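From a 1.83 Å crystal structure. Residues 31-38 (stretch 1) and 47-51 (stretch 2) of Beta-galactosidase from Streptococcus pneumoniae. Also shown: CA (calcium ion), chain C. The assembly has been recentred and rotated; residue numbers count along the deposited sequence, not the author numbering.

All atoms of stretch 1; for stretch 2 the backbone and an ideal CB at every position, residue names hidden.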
# COMPACT_ATOMS: atom_id res chain seq x y z
N SER A 31 10.44 -14.66 8.25
CA SER A 31 9.55 -14.13 7.20
C SER A 31 10.32 -13.55 6.04
O SER A 31 11.32 -12.92 6.24
CB SER A 31 8.62 -13.04 7.71
OG SER A 31 7.78 -12.67 6.62
N HIS A 32 9.82 -13.76 4.83
CA HIS A 32 10.34 -13.14 3.63
C HIS A 32 9.46 -12.03 3.03
O HIS A 32 9.74 -11.56 1.94
CB HIS A 32 10.55 -14.24 2.59
CG HIS A 32 11.48 -15.31 3.07
ND1 HIS A 32 12.83 -15.08 3.25
CD2 HIS A 32 11.25 -16.58 3.47
CE1 HIS A 32 13.40 -16.17 3.72
NE2 HIS A 32 12.47 -17.10 3.86
N ASP A 33 8.42 -11.59 3.72
CA ASP A 33 7.56 -10.53 3.18
C ASP A 33 8.25 -9.19 3.39
O ASP A 33 8.88 -8.98 4.43
CB ASP A 33 6.20 -10.51 3.86
CG ASP A 33 5.47 -11.83 3.78
OD1 ASP A 33 5.68 -12.62 2.83
OD2 ASP A 33 4.60 -12.02 4.64
N ARG A 34 8.16 -8.31 2.41
CA ARG A 34 8.81 -7.01 2.47
C ARG A 34 7.93 -5.99 1.76
O ARG A 34 7.42 -6.25 0.67
CB ARG A 34 10.18 -7.02 1.76
CG ARG A 34 11.23 -7.98 2.32
CD ARG A 34 11.65 -7.62 3.75
NE ARG A 34 12.66 -8.57 4.29
CZ ARG A 34 12.41 -9.63 5.06
NH1 ARG A 34 11.16 -9.96 5.47
NH2 ARG A 34 13.43 -10.38 5.47
N VAL A 35 7.79 -4.81 2.36
CA VAL A 35 6.99 -3.76 1.74
C VAL A 35 7.67 -3.23 0.47
O VAL A 35 7.03 -2.78 -0.46
CB VAL A 35 6.72 -2.62 2.71
CG1 VAL A 35 7.97 -1.76 2.92
CG2 VAL A 35 5.58 -1.77 2.22
N ASP A 36 8.99 -3.31 0.42
CA ASP A 36 9.72 -2.86 -0.74
C ASP A 36 9.42 -3.71 -1.97
O ASP A 36 9.69 -3.28 -3.06
CB ASP A 36 11.22 -2.83 -0.44
CG ASP A 36 11.61 -1.62 0.44
OD1 ASP A 36 11.28 -0.46 0.08
OD2 ASP A 36 12.27 -1.80 1.49
N TYR A 37 8.83 -4.89 -1.81
CA TYR A 37 8.42 -5.69 -2.95
C TYR A 37 7.19 -5.11 -3.66
O TYR A 37 6.89 -5.52 -4.78
CB TYR A 37 8.12 -7.14 -2.56
CG TYR A 37 9.31 -7.92 -2.06
CD1 TYR A 37 10.59 -7.63 -2.50
CD2 TYR A 37 9.16 -8.95 -1.14
CE1 TYR A 37 11.70 -8.33 -2.04
CE2 TYR A 37 10.27 -9.69 -0.70
CZ TYR A 37 11.53 -9.37 -1.16
OH TYR A 37 12.69 -10.04 -0.74
N LEU A 38 6.51 -4.14 -3.03
CA LEU A 38 5.36 -3.49 -3.63
C LEU A 38 5.65 -2.67 -4.89
O LEU A 38 4.78 -2.56 -5.75
CB LEU A 38 4.68 -2.53 -2.66
CG LEU A 38 3.84 -3.11 -1.54
CD1 LEU A 38 3.23 -1.96 -0.76
CD2 LEU A 38 2.74 -3.99 -2.07
N UNK A 47 7.76 -12.91 -3.88
CA UNK A 47 8.19 -11.62 -3.38
C UNK A 47 6.96 -10.76 -3.14
O UNK A 47 6.51 -10.02 -4.01
CB UNK A 47 9.16 -10.94 -4.35
N UNK A 48 6.40 -10.86 -1.95
CA UNK A 48 5.17 -10.13 -1.65
C UNK A 48 5.29 -9.33 -0.36
O UNK A 48 6.15 -9.59 0.48
CB UNK A 48 3.99 -11.10 -1.55
N UNK A 49 4.46 -8.31 -0.26
CA UNK A 49 4.18 -7.66 0.98
C UNK A 49 2.94 -8.31 1.57
O UNK A 49 1.97 -8.60 0.89
CB UNK A 49 4.00 -6.15 0.79
N UNK A 50 2.96 -8.47 2.89
CA UNK A 50 1.83 -8.95 3.60
C UNK A 50 1.86 -8.34 4.99
O UNK A 50 2.93 -7.89 5.47
CB UNK A 50 1.81 -10.48 3.65
N UNK A 51 0.71 -8.30 5.65
CA UNK A 51 0.67 -7.94 7.10
C UNK A 51 0.18 -9.12 7.91
O UNK A 51 -0.42 -8.95 8.97
CB UNK A 51 -0.23 -6.73 7.35
CA CA C . 6.65 -6.56 -6.76

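Position 47 comes first. Its CA-to-CB bond runs sideways to stretch 1, yet the ideal CB already lies 3.8 Å from CD2 of Tyr 37, over one face of the phenol ring. Anything carrying aliphatic hydrogens at its base would suit the place, as would a long chain able to follow the ring. The deposited residue is Arg 47. Its CB covers the ring face, 3.8 Å from the centroid of the Tyr 37 ring and 13° off the normal, a CH-pi contact, and with chi1 at m, chi2 at t and chi3 at p the chain brings the guanidinium back, so that NH2 is 3.3 Å from CE1 of Tyr 37, which lies over a guanidinium face. The backbone adds a link of its own: Arg 47 O accepts a hydrogen bond of 2.6 Å from water 3, whose oxygen is 2.3 Å from the calcium ion, and Tyr 37 O binds the same ion at 2.2 Å.

At position 48 the extended backbone (phi/psi -129/157) matters more than the side chain. The carbonyl oxygen faces stretch 1 and accepts a hydrogen bond from Arg 34 N (3.1 Å, 156°), while CA of Asp 33 makes a CH...O contact of 3.2 Å with the same oxygen. None of this depends on residue type. CA-to-CB points away, but the ideal CB is 4.9 Å from Asp 33 OD1, so a lysine or arginine could meet the carboxylate's charge, and a neutral polar chain would also be tolerable. The residue is Arg 48. Its NE lies 3.7 Å from Asp 33 OD1, a long salt bridge in which the oxygen is well out of the guanidinium plane: the charges attract, but no N-H points at it. Water 2 supplies directed bonds, donating to Asp 33 OD2 (3.0 Å) and accepting from Arg 48 NH2 (3.3 Å).

Position 49 is where the two stretches come closest by CA, 4.9 Å from the CA of Val 35. The ideal CB lies 3.4 Å from Arg 34 O, 3.8 Å from Leu 38 CD2 and 3.9 Å from Val 35 CA, a largely apolar setting that favours leucine, isoleucine or an aromatic ring. It is Trp 49: its CD1 packs 3.7 Å from Val 35 CB and its CB 3.8 Å from Leu 38 CD2, while NE1 is hydrogen-bonded elsewhere in the structure.

Position 50 puts its ideal CB 3.3 Å from Asp 33 OD2. The neighbouring carboxylate oxygen would accept from a hydroxyl or other donor and tolerate a small apolar group, while an acidic side chain would be unwelcome; serine, threonine, asparagine or alanine are plausible. Threonine is found. In Thr 50 it is the methyl CG2 that approaches OD2 of Asp 33, to 2.9 Å, a tight contact, while OG1 makes a weak 3.1 Å hydrogen bond to O of Trp 49.

Position 51 points away, with nothing of stretch 1 near its CB, so many residues would serve. It is Asn 51, whose OD1 is hydrogen-bonded elsewhere in the structure.

Stretch 2, residues 47-51: RRWTN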
# COMPACT_ATOMS: atom_id res chain seq x y z
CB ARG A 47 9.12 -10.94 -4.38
CG ARG A 47 10.46 -11.65 -4.57
CD ARG A 47 11.22 -11.09 -5.76
NE ARG A 47 11.49 -9.64 -5.66
CZ ARG A 47 12.59 -9.11 -5.10
NH1 ARG A 47 13.53 -9.89 -4.58
NH2 ARG A 47 12.77 -7.79 -5.07
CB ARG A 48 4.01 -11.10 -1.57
CG ARG A 48 4.21 -12.14 -0.50
CD ARG A 48 3.48 -13.41 -0.80
NE ARG A 48 3.70 -14.36 0.28
CZ ARG A 48 4.30 -15.55 0.16
NH1 ARG A 48 4.73 -15.99 -1.01
NH2 ARG A 48 4.43 -16.31 1.22
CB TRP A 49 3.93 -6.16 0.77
CG TRP A 49 3.34 -5.54 1.99
CD1 TRP A 49 4.01 -5.12 3.09
CD2 TRP A 49 1.97 -5.36 2.25
NE1 TRP A 49 3.12 -4.63 4.02
CE2 TRP A 49 1.86 -4.78 3.53
CE3 TRP A 49 0.80 -5.59 1.50
CZ2 TRP A 49 0.64 -4.45 4.09
CZ3 TRP A 49 -0.40 -5.26 2.06
CH2 TRP A 49 -0.48 -4.71 3.35
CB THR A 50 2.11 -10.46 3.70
OG1 THR A 50 1.59 -11.20 2.57
CG2 THR A 50 1.89 -11.01 4.96
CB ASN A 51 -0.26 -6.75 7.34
CG ASN A 51 -1.71 -7.12 7.17
OD1 ASN A 51 -2.06 -7.92 6.29
ND2 ASN A 51 -2.58 -6.53 8.00
O HOH W 1 7.51 -12.54 0.02
O HOH W 2 3.17 -14.48 3.64
O HOH W 3 7.32 -8.66 -6.08
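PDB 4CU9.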